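Local coordinates for protein methylenetetrahydrofolate--tRNA-(uracil-5-)-methyltransferase TrmFO (Thermus thermophilus, PDB 3G5S) that probably uses methylenetetrahydrofolate, with FAD as cofactor and NADH or NADPH as reductant, to methylate carbon 5 of uridine 54 in transfer RNAs, at residues R3-A9 and V25-E31; T129-P135 and L331-L337. All coordinates share one frame; numbering follows the deposited sequence.

Interaction 1 (R3-A9 and V25-E31); sequences RVNVVGA and VPVRLFE. With FAD (flavin-adenine dinucleotide), chain B.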
loop_
_atom_site.group_PDB
_atom_site.type_symbol
_atom_site.label_atom_id
_atom_site.label_comp_id
_atom_site.label_asym_id
_atom_site.label_seq_id
_atom_site.Cartn_x
_atom_site.Cartn_y
_atom_site.Cartn_z
ATOM N N ARG A 3 23.899 -16.848 5.705
ATOM C CA ARG A 3 22.961 -15.829 6.156
ATOM C C ARG A 3 21.958 -15.521 5.063
ATOM O O ARG A 3 22.302 -15.553 3.874
ATOM C CB ARG A 3 23.692 -14.535 6.535
ATOM C CG ARG A 3 24.727 -14.680 7.626
ATOM C CD ARG A 3 25.460 -13.374 7.895
ATOM N NE ARG A 3 26.471 -13.541 8.928
ATOM C CZ ARG A 3 26.234 -13.472 10.233
ATOM N NH1 ARG A 3 27.233 -13.650 11.080
ATOM N NH2 ARG A 3 25.013 -13.220 10.697
ATOM N N VAL A 4 20.723 -15.230 5.467
ATOM C CA VAL A 4 19.753 -14.644 4.560
ATOM C C VAL A 4 20.040 -13.157 4.445
ATOM O O VAL A 4 20.237 -12.480 5.453
ATOM C CB VAL A 4 18.317 -14.862 5.072
ATOM C CG1 VAL A 4 17.330 -14.003 4.289
ATOM C CG2 VAL A 4 17.965 -16.326 4.972
ATOM N N ASN A 5 20.099 -12.657 3.213
ATOM C CA ASN A 5 20.303 -11.238 2.990
ATOM C C ASN A 5 19.005 -10.477 3.177
ATOM O O ASN A 5 17.969 -10.891 2.665
ATOM C CB ASN A 5 20.798 -10.996 1.569
ATOM C CG ASN A 5 22.095 -11.709 1.278
ATOM O OD1 ASN A 5 23.090 -11.505 1.975
ATOM N ND2 ASN A 5 22.098 -12.551 0.249
ATOM N N VAL A 6 19.076 -9.362 3.896
ATOM C CA VAL A 6 17.970 -8.414 3.952
ATOM C C VAL A 6 18.541 -7.074 3.524
ATOM O O VAL A 6 19.469 -6.552 4.148
ATOM C CB VAL A 6 17.331 -8.329 5.353
ATOM C CG1 VAL A 6 16.240 -7.244 5.375
ATOM C CG2 VAL A 6 16.757 -9.683 5.758
ATOM N N VAL A 7 18.013 -6.542 2.427
ATOM C CA VAL A 7 18.556 -5.329 1.850
ATOM C C VAL A 7 17.654 -4.152 2.194
ATOM O O VAL A 7 16.532 -4.038 1.695
ATOM C CB VAL A 7 18.729 -5.451 0.316
ATOM C CG1 VAL A 7 19.372 -4.192 -0.237
ATOM C CG2 VAL A 7 19.554 -6.693 -0.041
ATOM N N GLY A 8 18.166 -3.288 3.063
ATOM C CA GLY A 8 17.427 -2.139 3.558
ATOM C C GLY A 8 16.972 -2.379 4.987
ATOM O O GLY A 8 16.280 -3.363 5.251
ATOM N N ALA A 9 17.361 -1.490 5.898
ATOM C CA ALA A 9 17.003 -1.599 7.307
ATOM C C ALA A 9 15.998 -0.524 7.709
ATOM O O ALA A 9 16.171 0.166 8.718
ATOM C CB ALA A 9 18.240 -1.530 8.178
ATOM N N VAL A 25 17.411 -18.132 12.092
ATOM C CA VAL A 25 18.088 -18.049 10.800
ATOM C C VAL A 25 18.961 -16.794 10.772
ATOM O O VAL A 25 18.461 -15.689 10.932
ATOM C CB VAL A 25 17.065 -18.020 9.650
ATOM C CG1 VAL A 25 17.766 -17.916 8.307
ATOM C CG2 VAL A 25 16.171 -19.251 9.697
ATOM N N PRO A 26 20.282 -16.956 10.576
ATOM C CA PRO A 26 21.158 -15.779 10.593
ATOM C C PRO A 26 20.882 -14.831 9.435
ATOM O O PRO A 26 20.426 -15.247 8.358
ATOM C CB PRO A 26 22.561 -16.383 10.456
ATOM C CG PRO A 26 22.406 -17.792 10.915
ATOM C CD PRO A 26 21.047 -18.204 10.455
ATOM N N VAL A 27 21.186 -13.559 9.663
ATOM C CA VAL A 27 20.834 -12.493 8.742
ATOM C C VAL A 27 22.056 -11.640 8.443
ATOM O O VAL A 27 22.891 -11.398 9.320
ATOM C CB VAL A 27 19.713 -11.603 9.340
ATOM C CG1 VAL A 27 19.454 -10.380 8.472
ATOM C CG2 VAL A 27 18.436 -12.418 9.529
ATOM N N ARG A 28 22.150 -11.221 7.187
ATOM C CA ARG A 28 23.074 -10.197 6.752
ATOM C C ARG A 28 22.211 -9.014 6.338
ATOM O O ARG A 28 21.535 -9.060 5.306
ATOM C CB ARG A 28 23.888 -10.707 5.563
ATOM C CG ARG A 28 24.973 -9.766 5.108
ATOM C CD ARG A 28 25.803 -10.371 3.971
ATOM N NE ARG A 28 26.521 -11.577 4.380
ATOM C CZ ARG A 28 26.200 -12.815 4.010
ATOM N NH1 ARG A 28 25.156 -13.034 3.221
ATOM N NH2 ARG A 28 26.922 -13.840 4.438
ATOM N N LEU A 29 22.208 -7.980 7.175
ATOM C CA LEU A 29 21.343 -6.824 6.989
ATOM C C LEU A 29 22.154 -5.685 6.406
ATOM O O LEU A 29 23.076 -5.181 7.050
ATOM C CB LEU A 29 20.742 -6.414 8.334
ATOM C CG LEU A 29 19.831 -5.187 8.355
ATOM C CD1 LEU A 29 18.615 -5.405 7.475
ATOM C CD2 LEU A 29 19.417 -4.881 9.782
ATOM N N PHE A 30 21.820 -5.300 5.177
ATOM C CA PHE A 30 22.522 -4.228 4.480
ATOM C C PHE A 30 21.779 -2.913 4.665
ATOM O O PHE A 30 20.560 -2.846 4.491
ATOM C CB PHE A 30 22.599 -4.508 2.973
ATOM C CG PHE A 30 23.439 -5.696 2.593
ATOM C CD1 PHE A 30 22.887 -6.966 2.539
ATOM C CD2 PHE A 30 24.769 -5.535 2.241
ATOM C CE1 PHE A 30 23.654 -8.051 2.164
ATOM C CE2 PHE A 30 25.534 -6.616 1.871
ATOM C CZ PHE A 30 24.983 -7.873 1.827
ATOM N N GLU A 31 22.522 -1.864 4.995
ATOM C CA GLU A 31 21.955 -0.532 5.092
ATOM C C GLU A 31 22.995 0.476 4.646
ATOM O O GLU A 31 24.106 0.511 5.176
ATOM C CB GLU A 31 21.499 -0.235 6.522
ATOM C CG GLU A 31 20.982 1.181 6.720
ATOM C CD GLU A 31 19.931 1.564 5.700
ATOM O OE1 GLU A 31 20.163 2.546 4.957
ATOM O OE2 GLU A 31 18.880 0.882 5.635
HETATM P PA FAD B . 12.257 2.607 4.244
HETATM O O1A FAD B . 12.527 3.862 3.465
HETATM O O2A FAD B . 11.750 2.736 5.646
HETATM O O5B FAD B . 13.556 1.680 4.295
HETATM C C5B FAD B . 14.335 1.430 3.141
HETATM C C4B FAD B . 15.783 1.347 3.584
HETATM O O4B FAD B . 16.576 0.887 2.503
HETATM C C3B FAD B . 16.337 2.715 3.977
HETATM O O3B FAD B . 16.938 2.666 5.256
HETATM C C2B FAD B . 17.356 3.034 2.883
HETATM O O2B FAD B . 18.464 3.800 3.312
HETATM C C1B FAD B . 17.786 1.646 2.448
HETATM N N9A FAD B . 18.292 1.480 1.078
HETATM C C8A FAD B . 17.738 1.941 -0.084
HETATM N N7A FAD B . 18.463 1.475 -1.123
HETATM C C5A FAD B . 19.470 0.710 -0.623
HETATM C C6A FAD B . 20.503 -0.008 -1.209
HETATM N N6A FAD B . 20.575 -0.209 -2.532
HETATM N N1A FAD B . 21.364 -0.695 -0.397
HETATM C C2A FAD B . 21.240 -0.665 0.972
HETATM N N3A FAD B . 20.219 0.041 1.566
HETATM C C4A FAD B . 19.369 0.712 0.760
HETATM N N1 FAD B . 4.283 6.388 5.656
HETATM C C2 FAD B . 3.320 6.548 6.620
HETATM O O2 FAD B . 2.685 5.580 7.035
HETATM N N3 FAD B . 3.069 7.809 7.127
HETATM C C4 FAD B . 3.762 8.928 6.699
HETATM O O4 FAD B . 3.517 10.042 7.178
HETATM C C4X FAD B . 4.740 8.752 5.721
HETATM N N5 FAD B . 5.459 9.826 5.247
HETATM C C5X FAD B . 6.429 9.631 4.285
HETATM C C6 FAD B . 7.156 10.724 3.824
HETATM C C7 FAD B . 8.130 10.559 2.849
HETATM C C7M FAD B . 8.913 11.744 2.353
HETATM C C8 FAD B . 8.382 9.288 2.341
HETATM C C8M FAD B . 9.436 9.095 1.289
HETATM C C9 FAD B . 7.658 8.192 2.804
HETATM C C9A FAD B . 6.675 8.355 3.777
HETATM N N10 FAD B . 5.939 7.266 4.227
HETATM C C10 FAD B . 4.988 7.480 5.206
HETATM C "C1'" FAD B . 5.713 6.095 3.298
HETATM C "C2'" FAD B . 6.236 4.752 3.837
HETATM O "O2'" FAD B . 5.307 4.117 4.700
HETATM C "C3'" FAD B . 7.603 4.889 4.507
HETATM O "O3'" FAD B . 8.509 5.295 3.501
HETATM C "C4'" FAD B . 8.098 3.594 5.146
HETATM O "O4'" FAD B . 9.244 3.903 5.914
HETATM C "C5'" FAD B . 8.395 2.515 4.110
HETATM O "O5'" FAD B . 9.098 1.454 4.718
HETATM P P FAD B . 10.174 0.636 3.862
HETATM O O1P FAD B . 9.555 0.087 2.616
HETATM O O2P FAD B . 10.819 -0.333 4.797
HETATM O O3P FAD B . 11.220 1.750 3.369
HETATM O O HOH W 1 25.404 -16.292 3.204
HETATM O O HOH W 2 28.374 -14.377 6.933
#
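V4 and V6 of strand 4-7 pair with segment 25-31; strands 4-7 and 27-30 run parallel and are the two strands of the Rossmann-type beta-alpha-beta unit that binds FAD. V4 N donates to P26 O and V4 O receives R28 N; V6 N donates to R28 O and V6 O receives F30 N. G8 N ends the run on F30 O at 2.8 Å, and E31 then takes over with its side chain. With chi2 bent to 51°, its carboxylate turns back so that OE2 accepts A9 N at 2.8 Å, nearly straight along the C-O axis. The same OE2 accepts the ribose hydroxyl O3B of FAD at 2.7 Å, while OE1 accepts O2B at 2.7 Å and also R33 N. G8 suits its place because a CB would run into O4B of the adenosine ribose and into the preceding carbonyl.

Beside F30, N5 and R28 lie side by side: R28 NH1 gives a hydrogen bond to N5 OD1 at 2.9 Å, with the oxygen in the guanidinium plane, and N5 ND2 is satisfied by T129 OG1. R3 crosses R28 at about a right angle, CB over one guanidinium face. Its NH2 reaches V27 O at 3.1 Å from above the carbonyl plane, a bent bond of 139°. Two waters bridge the arginines, one accepting from R3 N and R28 NH2, the other from R3 NE and R28 NH2. V6, V27 and L29 fill the other face with branched aliphatic carbons. The four donors on the E31 carboxylate would probably favour its charged form and hold its rotation.

Interaction 2 (T129-P135 and L331-L337); sequences TVLATGP and LYAAGVL. With FAD (flavin-adenine dinucleotide), chain B.
L337 turns CG anti to its backbone N (chi1 -176°), and L131 sets its own CG anti to the carbonyl carbon (chi1 -57°); CD2 of L337 meets CB of L131 at 3.7 Å. L131 belongs to strand 129-131, and L337 to the 3-10 turn that follows strand 331-333; the two strands are neighbours in the parallel sheet of the Rossmann-type FAD domain. Their backbones join through Y332 N to T129 O, L131 N to Y332 O, which is nearly straight at 177°, and A334 N to L131 O. On the leucine face L331 lies alongside T129, its CD1 3.8 Å from T129 CB, and helix 139-149 covers L131 and L337. On the other face V130 CG2 touches CB of Y332, whose ring edge receives T129 O at CD1.

Past the strands both segments turn to the cofactor. Glycine fits at G134 and G335, which have positive phi and where a CB would strike the pyrophosphate. CG1 of V336 packs against P135, whose CD lies 3.8 Å from V336 CB and CG 3.4 Å from FAD O3'. With an alanine here, the loss of CG and CD is likely to open a gap against V336 CB and FAD O3'. V336 N donates to FAD O1P at 2.9 Å, and one water donates to that oxygen and to A334 O while accepting from G134 N at 2.8 Å and from L337 N at 3.0 Å.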
loop_
_atom_site.group_PDB
_atom_site.type_symbol
_atom_site.label_atom_id
_atom_site.label_comp_id
_atom_site.label_asym_id
_atom_site.label_seq_id
_atom_site.Cartn_x
_atom_site.Cartn_y
_atom_site.Cartn_z
ATOM N N THR A 129 17.156 -14.021 -0.204
ATOM C CA THR A 129 17.317 -12.578 -0.087
ATOM C C THR A 129 15.957 -11.895 -0.033
ATOM O O THR A 129 15.072 -12.197 -0.840
ATOM C CB THR A 129 18.091 -12.032 -1.318
ATOM O OG1 THR A 129 19.428 -12.540 -1.304
ATOM C CG2 THR A 129 18.148 -10.524 -1.322
ATOM N N VAL A 130 15.807 -10.962 0.906
ATOM C CA VAL A 130 14.647 -10.079 0.971
ATOM C C VAL A 130 15.073 -8.668 0.579
ATOM O O VAL A 130 16.007 -8.116 1.164
ATOM C CB VAL A 130 14.061 -10.038 2.402
ATOM C CG1 VAL A 130 12.868 -9.084 2.466
ATOM C CG2 VAL A 130 13.660 -11.433 2.860
ATOM N N LEU A 131 14.395 -8.095 -0.415
ATOM C CA LEU A 131 14.633 -6.713 -0.833
ATOM C C LEU A 131 13.606 -5.793 -0.184
ATOM O O LEU A 131 12.406 -5.993 -0.331
ATOM C CB LEU A 131 14.540 -6.591 -2.349
ATOM C CG LEU A 131 15.482 -7.494 -3.145
ATOM C CD1 LEU A 131 15.234 -7.301 -4.618
ATOM C CD2 LEU A 131 16.949 -7.238 -2.794
ATOM N N ALA A 132 14.090 -4.780 0.527
ATOM C CA ALA A 132 13.226 -3.908 1.326
ATOM C C ALA A 132 13.769 -2.477 1.319
ATOM O O ALA A 132 13.963 -1.858 2.363
ATOM C CB ALA A 132 13.111 -4.448 2.756
ATOM N N THR A 133 14.006 -1.951 0.123
ATOM C CA THR A 133 14.764 -0.719 -0.027
ATOM C C THR A 133 13.919 0.553 -0.104
ATOM O O THR A 133 14.468 1.649 -0.158
ATOM C CB THR A 133 15.728 -0.839 -1.220
ATOM O OG1 THR A 133 15.042 -1.437 -2.325
ATOM C CG2 THR A 133 16.902 -1.730 -0.842
ATOM N N GLY A 134 12.598 0.408 -0.077
ATOM C CA GLY A 134 11.717 1.530 0.175
ATOM C C GLY A 134 11.427 2.452 -0.986
ATOM O O GLY A 134 11.850 2.223 -2.121
ATOM N N PRO A 135 10.699 3.532 -0.701
ATOM C CA PRO A 135 10.305 4.475 -1.753
ATOM C C PRO A 135 11.498 5.166 -2.403
ATOM O O PRO A 135 11.379 5.622 -3.534
ATOM C CB PRO A 135 9.456 5.500 -1.001
ATOM C CG PRO A 135 9.871 5.393 0.414
ATOM C CD PRO A 135 10.258 3.967 0.638
ATOM N N LEU A 331 13.865 -15.172 -3.665
ATOM C CA LEU A 331 13.950 -13.713 -3.634
ATOM C C LEU A 331 12.576 -13.186 -3.247
ATOM O O LEU A 331 11.567 -13.657 -3.773
ATOM C CB LEU A 331 14.351 -13.161 -5.007
ATOM C CG LEU A 331 14.633 -11.662 -5.085
ATOM C CD1 LEU A 331 15.854 -11.275 -4.260
ATOM C CD2 LEU A 331 14.793 -11.202 -6.529
ATOM N N TYR A 332 12.551 -12.210 -2.342
ATOM C CA TYR A 332 11.304 -11.651 -1.812
ATOM C C TYR A 332 11.380 -10.137 -1.854
ATOM O O TYR A 332 12.475 -9.562 -1.845
ATOM C CB TYR A 332 11.076 -12.092 -0.347
ATOM C CG TYR A 332 11.179 -13.579 -0.175
ATOM C CD1 TYR A 332 12.421 -14.183 -0.067
ATOM C CD2 TYR A 332 10.049 -14.397 -0.172
ATOM C CE1 TYR A 332 12.553 -15.532 0.027
ATOM C CE2 TYR A 332 10.173 -15.776 -0.063
ATOM C CZ TYR A 332 11.444 -16.336 0.034
ATOM O OH TYR A 332 11.641 -17.694 0.137
ATOM N N ALA A 333 10.216 -9.492 -1.889
ATOM C CA ALA A 333 10.138 -8.043 -1.721
ATOM C C ALA A 333 9.225 -7.721 -0.553
ATOM O O ALA A 333 8.258 -8.433 -0.296
ATOM C CB ALA A 333 9.626 -7.365 -2.983
ATOM N N ALA A 334 9.532 -6.637 0.142
ATOM C CA ALA A 334 8.689 -6.175 1.233
ATOM C C ALA A 334 8.713 -4.661 1.301
ATOM O O ALA A 334 9.610 -4.010 0.758
ATOM C CB ALA A 334 9.151 -6.776 2.556
ATOM N N GLY A 335 7.715 -4.099 1.978
ATOM C CA GLY A 335 7.626 -2.665 2.139
ATOM C C GLY A 335 7.160 -1.983 0.874
ATOM O O GLY A 335 6.522 -2.589 0.009
ATOM N N VAL A 336 7.459 -0.694 0.774
ATOM C CA VAL A 336 7.035 0.086 -0.377
ATOM C C VAL A 336 7.522 -0.537 -1.692
ATOM O O VAL A 336 6.813 -0.503 -2.698
ATOM C CB VAL A 336 7.503 1.537 -0.230
ATOM C CG1 VAL A 336 7.419 2.288 -1.559
ATOM C CG2 VAL A 336 6.660 2.225 0.832
ATOM N N LEU A 337 8.721 -1.112 -1.693
ATOM C CA LEU A 337 9.208 -1.737 -2.915
ATOM C C LEU A 337 8.228 -2.794 -3.453
ATOM O O LEU A 337 8.099 -2.980 -4.667
ATOM C CB LEU A 337 10.592 -2.349 -2.680
ATOM C CG LEU A 337 11.253 -2.961 -3.919
ATOM C CD1 LEU A 337 11.609 -1.874 -4.938
ATOM C CD2 LEU A 337 12.483 -3.762 -3.520
HETATM P PA FAD B . 12.257 2.607 4.244
HETATM O O1A FAD B . 12.527 3.862 3.465
HETATM O O2A FAD B . 11.750 2.736 5.646
HETATM O O5B FAD B . 13.556 1.680 4.295
HETATM C C5B FAD B . 14.335 1.430 3.141
HETATM C C4B FAD B . 15.783 1.347 3.584
HETATM O O4B FAD B . 16.576 0.887 2.503
HETATM C C3B FAD B . 16.337 2.715 3.977
HETATM O O3B FAD B . 16.938 2.666 5.256
HETATM C C2B FAD B . 17.356 3.034 2.883
HETATM O O2B FAD B . 18.464 3.800 3.312
HETATM C C1B FAD B . 17.786 1.646 2.448
HETATM N N9A FAD B . 18.292 1.480 1.078
HETATM C C8A FAD B . 17.738 1.941 -0.084
HETATM N N7A FAD B . 18.463 1.475 -1.123
HETATM C C5A FAD B . 19.470 0.710 -0.623
HETATM C C6A FAD B . 20.503 -0.008 -1.209
HETATM N N6A FAD B . 20.575 -0.209 -2.532
HETATM N N1A FAD B . 21.364 -0.695 -0.397
HETATM C C2A FAD B . 21.240 -0.665 0.972
HETATM N N3A FAD B . 20.219 0.041 1.566
HETATM C C4A FAD B . 19.369 0.712 0.760
HETATM N N1 FAD B . 4.283 6.388 5.656
HETATM C C2 FAD B . 3.320 6.548 6.620
HETATM O O2 FAD B . 2.685 5.580 7.035
HETATM N N3 FAD B . 3.069 7.809 7.127
HETATM C C4 FAD B . 3.762 8.928 6.699
HETATM O O4 FAD B . 3.517 10.042 7.178
HETATM C C4X FAD B . 4.740 8.752 5.721
HETATM N N5 FAD B . 5.459 9.826 5.247
HETATM C C5X FAD B . 6.429 9.631 4.285
HETATM C C6 FAD B . 7.156 10.724 3.824
HETATM C C7 FAD B . 8.130 10.559 2.849
HETATM C C7M FAD B . 8.913 11.744 2.353
HETATM C C8 FAD B . 8.382 9.288 2.341
HETATM C C8M FAD B . 9.436 9.095 1.289
HETATM C C9 FAD B . 7.658 8.192 2.804
HETATM C C9A FAD B . 6.675 8.355 3.777
HETATM N N10 FAD B . 5.939 7.266 4.227
HETATM C C10 FAD B . 4.988 7.480 5.206
HETATM C "C1'" FAD B . 5.713 6.095 3.298
HETATM C "C2'" FAD B . 6.236 4.752 3.837
HETATM O "O2'" FAD B . 5.307 4.117 4.700
HETATM C "C3'" FAD B . 7.603 4.889 4.507
HETATM O "O3'" FAD B . 8.509 5.295 3.501
HETATM C "C4'" FAD B . 8.098 3.594 5.146
HETATM O "O4'" FAD B . 9.244 3.903 5.914
HETATM C "C5'" FAD B . 8.395 2.515 4.110
HETATM O "O5'" FAD B . 9.098 1.454 4.718
HETATM P P FAD B . 10.174 0.636 3.862
HETATM O O1P FAD B . 9.555 0.087 2.616
HETATM O O2P FAD B . 10.819 -0.333 4.797
HETATM O O3P FAD B . 11.220 1.750 3.369
HETATM O O HOH W 3 10.614 -1.471 0.620
#

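In the fold
Interactions 1 and 2 lie about 11 Å apart, centre to centre, in one five-stranded parallel sheet ordered 114-117, 27-30, 4-7, 129-131, 331-333. Interaction 1 comes first in the chain, its strands joined by helix 11-22; interaction 2 pairs segments 196 residues apart, and the strands of the six-stranded antiparallel sheet lie in the intervening sequence, before strand 331-333 returns to form the edge. Strands 4-7 and 129-131 make the seam: N5 O with V130 N and V7 O with A132 N are probable hydrogen bonds, and V7 packs on L131. The carboxyl ends of the strands form one FAD site, interaction 1 at the adenosine ribose, interaction 2 at the adenine, pyrophosphate and ribityl chain.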